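PDB 4Z0V: 2',5'-phosphodiesterase 12 from Homo sapiens, which belongs to the endonuclease/exonuclease/phosphatase family, its magnesium-containing DNase I-like domain preceded by a smaller N-terminal beta domain. Local coordinates for residues 72-81 and 92-103. Numbering follows the deposited sequence.
Sequences DIGLRLKLHC and SRELESVCVVEA
Leu79 and Leu95 exchange both backbone hydrogen bonds, as do Cys81 and Arg93, pairing strands 77-81 and 93-96 as an antiparallel hairpin, 167° between their directions. In the N-terminal domain's four-stranded antiparallel sheet, 93-96 is an edge strand, and strand 40-46 flanks 77-82 on its other side. Ser97 N to Leu77 O, at 2.8 Å, continues the pattern, but the return bond changes character: Leu77 N donates to the side-chain oxygen Ser97 OG (3.0 Å) instead of a carbonyl. With chi1 at 70°, OG sits between its own N and carbonyl carbon, and it donates in turn to Cys99 O, across the point where Val98 and Cys99 bulge away. Backbone bonding resumes at the type II turn 72-75, where Gly74 N binds Val101 O and Val101 N binds Leu75 O.

Arg76 spans the bulge. Its chain bends at chi3 (-71°), bringing NH2 to Ser97 O (3.0 Å), almost straight out from that carbonyl, and into a salt bridge with Glu96 OE1 (2.9 Å) on the carboxylate's anti side; both acceptors lie at the guanidinium edge. A water joins NH1 to the same OE1. Lys78 passes its CG and CD obliquely across Glu96 CG, and NZ forms a salt bridge with Glu94 OE1 (3.1 Å) from above the carboxylate plane, while Glu94 OE2 lies at the edge of the His80 ring. Tyr44 and Trp56 add cation-pi contacts to Lys78. Val101 CG2 meets Leu77 CG at 3.9 Å.

The hairpin is thus two-faced, charged on the Lys78 side and largely apolar on that of Leu79, Leu95 and Cys81, although Arg93 also starts there; where strand pairing lapses, the Ser97 hydroxyl and Arg76 guanidinium take over polar backbone groups.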
ATOM      1  N   ASP A  72      -8.757  21.661  19.946  1.00 15.30           N
ATOM      2  CA  ASP A  72      -9.955  21.538  19.114  1.00 13.98           C
ATOM      3  C   ASP A  72     -10.867  20.408  19.585  1.00 15.40           C
ATOM      4  O   ASP A  72     -11.939  20.257  19.019  1.00 14.32           O
ATOM      5  CB  ASP A  72      -9.573  21.268  17.639  1.00 14.38           C
ATOM      6  CG  ASP A  72      -8.757  22.346  16.961  1.00 18.83           C
ATOM      7  OD1 ASP A  72      -8.897  23.535  17.343  1.00 17.68           O
ATOM      8  OD2 ASP A  72      -8.035  22.018  16.001  1.00 20.69           O
ATOM      9  N   ILE A  73     -10.424  19.554  20.540  1.00 13.96           N
ATOM     10  CA  ILE A  73     -11.263  18.431  21.002  1.00 13.60           C
ATOM     11  C   ILE A  73     -12.596  18.997  21.509  1.00 15.21           C
ATOM     12  O   ILE A  73     -12.590  19.985  22.230  1.00 15.50           O
ATOM     13  CB  ILE A  73     -10.541  17.573  22.084  1.00 16.56           C
ATOM     14  CG1 ILE A  73      -9.382  16.770  21.445  1.00 17.32           C
ATOM     15  CG2 ILE A  73     -11.528  16.627  22.807  1.00 17.71           C
ATOM     16  CD1 ILE A  73      -8.362  16.180  22.461  1.00 19.77           C
ATOM     17  N   GLY A  74     -13.707  18.409  21.077  1.00 14.76           N
ATOM     18  CA  GLY A  74     -15.039  18.879  21.464  1.00 15.45           C
ATOM     19  C   GLY A  74     -15.652  19.889  20.505  1.00 18.21           C
ATOM     20  O   GLY A  74     -16.786  20.311  20.709  1.00 17.25           O
ATOM     21  N   LEU A  75     -14.903  20.313  19.467  1.00 13.33           N
ATOM     22  CA  LEU A  75     -15.397  21.263  18.461  1.00 11.80           C
ATOM     23  C   LEU A  75     -15.673  20.565  17.117  1.00 14.38           C
ATOM     24  O   LEU A  75     -14.933  19.656  16.734  1.00 12.06           O
ATOM     25  CB  LEU A  75     -14.371  22.389  18.197  1.00 13.02           C
ATOM     26  CG  LEU A  75     -13.849  23.206  19.392  1.00 17.78           C
ATOM     27  CD1 LEU A  75     -12.776  24.222  18.910  1.00 17.68           C
ATOM     28  CD2 LEU A  75     -14.983  24.009  20.060  1.00 17.03           C
ATOM     29  N   ARG A  76     -16.673  21.050  16.375  1.00 11.15           N
ATOM     30  CA  ARG A  76     -16.894  20.626  15.002  1.00 10.94           C
ATOM     31  C   ARG A  76     -16.001  21.509  14.124  1.00 14.12           C
ATOM     32  O   ARG A  76     -15.558  22.579  14.561  1.00 13.22           O
ATOM     33  CB  ARG A  76     -18.370  20.770  14.597  1.00 12.11           C
ATOM     34  CG  ARG A  76     -19.236  19.767  15.392  1.00 17.72           C
ATOM     35  CD  ARG A  76     -20.562  19.426  14.752  1.00 22.34           C
ATOM     36  NE  ARG A  76     -21.506  20.543  14.799  1.00 27.70           N
ATOM     37  CZ  ARG A  76     -21.942  21.214  13.737  1.00 40.88           C
ATOM     38  NH1 ARG A  76     -22.805  22.210  13.884  1.00 26.50           N
ATOM     39  NH2 ARG A  76     -21.524  20.893  12.519  1.00 30.08           N
ATOM     40  N   LEU A  77     -15.752  21.074  12.899  1.00 11.83           N
ATOM     41  CA  LEU A  77     -14.931  21.840  11.952  1.00 10.00           C
ATOM     42  C   LEU A  77     -15.746  22.137  10.730  1.00 14.19           C
ATOM     43  O   LEU A  77     -16.733  21.460  10.454  1.00 14.12           O
ATOM     44  CB  LEU A  77     -13.681  20.986  11.563  1.00 10.35           C
ATOM     45  CG  LEU A  77     -12.798  20.478  12.703  1.00 14.22           C
ATOM     46  CD1 LEU A  77     -11.684  19.533  12.120  1.00 15.40           C
ATOM     47  CD2 LEU A  77     -12.148  21.650  13.468  1.00 13.12           C
ATOM     48  N   LYS A  78     -15.338  23.140   9.969  1.00 11.53           N
ATOM     49  CA  LYS A  78     -16.036  23.448   8.737  1.00 10.29           C
ATOM     50  C   LYS A  78     -14.993  23.791   7.683  1.00 13.99           C
ATOM     51  O   LYS A  78     -14.045  24.515   7.979  1.00 11.28           O
ATOM     52  CB  LYS A  78     -16.994  24.650   8.964  1.00 13.51           C
ATOM     53  CG  LYS A  78     -17.759  25.063   7.690  1.00 19.56           C
ATOM     54  CD  LYS A  78     -18.854  26.077   7.954  1.00 25.46           C
ATOM     55  CE  LYS A  78     -18.363  27.494   7.900  1.00 35.42           C
ATOM     56  NZ  LYS A  78     -19.498  28.433   7.781  1.00 38.97           N
ATOM     57  N   LEU A  79     -15.170  23.275   6.468  1.00 13.06           N
ATOM     58  CA  LEU A  79     -14.273  23.613   5.361  1.00 12.49           C
ATOM     59  C   LEU A  79     -15.026  24.444   4.351  1.00 15.54           C
ATOM     60  O   LEU A  79     -16.119  24.054   3.936  1.00 14.22           O
ATOM     61  CB  LEU A  79     -13.702  22.344   4.667  1.00 12.05           C
ATOM     62  CG  LEU A  79     -12.930  22.568   3.315  1.00 16.76           C
ATOM     63  CD1 LEU A  79     -11.637  23.366   3.523  1.00 16.36           C
ATOM     64  CD2 LEU A  79     -12.636  21.222   2.613  1.00 18.18           C
ATOM     65  N   HIS A  80     -14.438  25.582   3.962  1.00 13.57           N
ATOM     66  CA  HIS A  80     -14.888  26.393   2.846  1.00 13.74           C
ATOM     67  C   HIS A  80     -13.985  26.072   1.692  1.00 16.73           C
ATOM     68  O   HIS A  80     -12.766  26.173   1.844  1.00 13.68           O
ATOM     69  CB  HIS A  80     -14.803  27.910   3.136  1.00 15.60           C
ATOM     70  CG  HIS A  80     -15.009  28.754   1.899  1.00 20.89           C
ATOM     71  ND1 HIS A  80     -14.001  28.914   0.939  1.00 24.30           N
ATOM     72  CD2 HIS A  80     -16.117  29.402   1.474  1.00 24.13           C
ATOM     73  CE1 HIS A  80     -14.527  29.663  -0.018  1.00 23.92           C
ATOM     74  NE2 HIS A  80     -15.792  30.005   0.272  1.00 24.92           N
ATOM     75  N   CYS A  81     -14.546  25.835   0.512  1.00 15.11           N
ATOM     76  CA  CYS A  81     -13.682  25.661  -0.640  1.00 17.03           C
ATOM     77  C   CYS A  81     -14.306  26.264  -1.879  1.00 17.01           C
ATOM     78  O   CYS A  81     -15.504  26.107  -2.119  1.00 17.01           O
ATOM     79  CB  CYS A  81     -13.284  24.208  -0.853  1.00 21.02           C
ATOM     80  SG  CYS A  81     -14.619  23.038  -0.604  1.00 27.80           S
ATOM     81  N   SER A  92     -18.690  28.638  -4.695  1.00 16.29           N
ATOM     82  CA  SER A  92     -18.080  28.181  -3.442  1.00 15.48           C
ATOM     83  C   SER A  92     -18.950  27.161  -2.749  1.00 19.12           C
ATOM     84  O   SER A  92     -20.184  27.162  -2.887  1.00 18.47           O
ATOM     85  CB  SER A  92     -17.828  29.358  -2.508  1.00 16.91           C
ATOM     86  OG  SER A  92     -17.027  30.339  -3.137  1.00 20.76           O
ATOM     87  N   ARG A  93     -18.299  26.272  -2.002  1.00 14.89           N
ATOM     88  CA  ARG A  93     -18.988  25.222  -1.266  1.00 15.08           C
ATOM     89  C   ARG A  93     -18.505  25.219   0.166  1.00 16.96           C
ATOM     90  O   ARG A  93     -17.362  25.588   0.417  1.00 16.08           O
ATOM     91  CB  ARG A  93     -18.671  23.853  -1.908  1.00 18.08           C
ATOM     92  CG  ARG A  93     -19.172  23.670  -3.356  1.00 25.98           C
ATOM     93  CD  ARG A  93     -20.641  23.279  -3.444  1.00 30.30           C
ATOM     94  NE  ARG A  93     -20.974  22.180  -2.532  1.00 40.24           N
ATOM     95  CZ  ARG A  93     -20.856  20.886  -2.814  1.00 54.54           C
ATOM     96  NH1 ARG A  93     -21.154  19.973  -1.902  1.00 42.79           N
ATOM     97  NH2 ARG A  93     -20.438  20.494  -4.012  1.00 43.75           N
ATOM     98  N   GLU A  94     -19.342  24.782   1.101  1.00 13.60           N
ATOM     99  CA  GLU A  94     -18.905  24.685   2.501  1.00 15.21           C
ATOM    100  C   GLU A  94     -19.416  23.382   3.042  1.00 23.77           C
ATOM    101  O   GLU A  94     -20.499  22.937   2.637  1.00 25.31           O
ATOM    102  CB  GLU A  94     -19.385  25.889   3.351  1.00 17.06           C
ATOM    103  CG  GLU A  94     -18.681  27.213   2.992  1.00 26.22           C
ATOM    104  CD  GLU A  94     -18.746  28.357   3.999  1.00 57.52           C
ATOM    105  OE1 GLU A  94     -19.765  28.469   4.719  1.00 48.10           O
ATOM    106  OE2 GLU A  94     -17.792  29.171   4.039  1.00 52.44           O
ATOM    107  N   LEU A  95     -18.632  22.738   3.912  1.00 20.29           N
ATOM    108  CA  LEU A  95     -19.006  21.466   4.490  1.00 23.47           C
ATOM    109  C   LEU A  95     -18.586  21.413   5.941  1.00 25.18           C
ATOM    110  O   LEU A  95     -17.422  21.662   6.241  1.00 22.90           O
ATOM    111  CB  LEU A  95     -18.335  20.335   3.688  1.00 24.54           C
ATOM    112  CG  LEU A  95     -18.737  18.895   4.008  1.00 31.72           C
ATOM    113  CD1 LEU A  95     -20.242  18.731   4.079  1.00 33.73           C
ATOM    114  CD2 LEU A  95     -18.189  17.975   2.998  1.00 31.49           C
ATOM    115  N   GLU A  96     -19.533  21.065   6.825  1.00 19.86           N
ATOM    116  CA  GLU A  96     -19.275  20.963   8.261  1.00 17.90           C
ATOM    117  C   GLU A  96     -19.131  19.525   8.646  1.00 20.05           C
ATOM    118  O   GLU A  96     -19.841  18.678   8.095  1.00 17.59           O
ATOM    119  CB  GLU A  96     -20.426  21.554   9.093  1.00 19.27           C
ATOM    120  CG  GLU A  96     -20.763  23.002   8.828  1.00 24.31           C
ATOM    121  CD  GLU A  96     -22.005  23.474   9.553  1.00 39.15           C
ATOM    122  OE1 GLU A  96     -22.425  22.809  10.531  1.00 28.15           O
ATOM    123  OE2 GLU A  96     -22.524  24.547   9.172  1.00 35.24           O
ATOM    124  N   SER A  97     -18.264  19.241   9.626  1.00 14.61           N
ATOM    125  CA  SER A  97     -18.158  17.895  10.167  1.00 13.91           C
ATOM    126  C   SER A  97     -19.427  17.616  10.987  1.00 16.57           C
ATOM    127  O   SER A  97     -19.997  18.536  11.578  1.00 15.84           O
ATOM    128  CB  SER A  97     -16.912  17.758  11.035  1.00 16.84           C
ATOM    129  OG  SER A  97     -17.037  18.491  12.240  1.00 17.27           O
ATOM    130  N   VAL A  98     -19.875  16.375  11.002  1.00 17.41           N
ATOM    131  CA  VAL A  98     -21.062  16.014  11.786  1.00 19.43           C
ATOM    132  C   VAL A  98     -20.588  15.659  13.211  1.00 25.31           C
ATOM    133  O   VAL A  98     -21.285  15.931  14.189  1.00 28.48           O
ATOM    134  CB  VAL A  98     -21.840  14.867  11.075  1.00 24.07           C
ATOM    135  CG1 VAL A  98     -22.947  14.319  11.954  1.00 24.87           C
ATOM    136  CG2 VAL A  98     -22.415  15.365   9.749  1.00 24.14           C
ATOM    137  N   CYS A  99     -19.367  15.134  13.312  1.00 20.11           N
ATOM    138  CA  CYS A  99     -18.705  14.739  14.561  1.00 20.59           C
ATOM    139  C   CYS A  99     -17.911  15.893  15.128  1.00 18.89           C
ATOM    140  O   CYS A  99     -17.483  16.754  14.368  1.00 17.22           O
ATOM    141  CB  CYS A  99     -17.770  13.567  14.267  1.00 23.02           C
ATOM    142  SG  CYS A  99     -16.506  13.959  13.020  1.00 28.06           S
ATOM    143  N   VAL A 100     -17.617  15.849  16.443  1.00 11.80           N
ATOM    144  CA  VAL A 100     -16.658  16.762  17.051  1.00 10.25           C
ATOM    145  C   VAL A 100     -15.270  16.090  16.974  1.00 14.06           C
ATOM    146  O   VAL A 100     -15.171  14.856  16.865  1.00 13.88           O
ATOM    147  CB  VAL A 100     -17.013  17.172  18.504  1.00 15.27           C
ATOM    148  CG1 VAL A 100     -18.333  17.963  18.549  1.00 14.43           C
ATOM    149  CG2 VAL A 100     -17.030  15.959  19.447  1.00 15.40           C
ATOM    150  N   VAL A 101     -14.207  16.886  17.083  1.00 11.83           N
ATOM    151  CA  VAL A 101     -12.849  16.366  17.160  1.00 10.87           C
ATOM    152  C   VAL A 101     -12.754  15.527  18.456  1.00 14.79           C
ATOM    153  O   VAL A 101     -13.266  15.940  19.515  1.00 11.98           O
ATOM    154  CB  VAL A 101     -11.846  17.551  17.173  1.00 14.67           C
ATOM    155  CG1 VAL A 101     -10.414  17.069  17.440  1.00 15.46           C
ATOM    156  CG2 VAL A 101     -11.940  18.368  15.876  1.00 13.81           C
ATOM    157  N   GLU A 102     -12.168  14.345  18.347  1.00 13.94           N
ATOM    158  CA  GLU A 102     -11.977  13.442  19.487  1.00 15.32           C
ATOM    159  C   GLU A 102     -10.518  13.271  19.810  1.00 18.33           C
ATOM    160  O   GLU A 102      -9.664  13.497  18.945  1.00 16.64           O
ATOM    161  CB  GLU A 102     -12.518  12.058  19.121  1.00 18.19           C
ATOM    162  CG  GLU A 102     -13.941  11.810  19.542  1.00 31.74           C
ATOM    163  CD  GLU A 102     -14.356  10.423  19.101  1.00 43.89           C
ATOM    164  OE1 GLU A 102     -13.770   9.437  19.605  1.00 32.70           O
ATOM    165  OE2 GLU A 102     -15.195  10.328  18.180  1.00 35.24           O
ATOM    166  N   ALA A 103     -10.226  12.772  21.026  1.00 16.73           N
ATOM    167  CA  ALA A 103      -8.863  12.407  21.375  1.00 17.87           C
ATOM    168  C   ALA A 103      -8.521  11.158  20.552  1.00 20.84           C
ATOM    169  O   ALA A 103      -9.370  10.269  20.386  1.00 20.44           O
ATOM    170  CB  ALA A 103      -8.768  12.105  22.881  1.00 19.49           C
TER
HETATM  171  O   HOH W   1     -24.915  23.121  11.781  1.00 37.77           O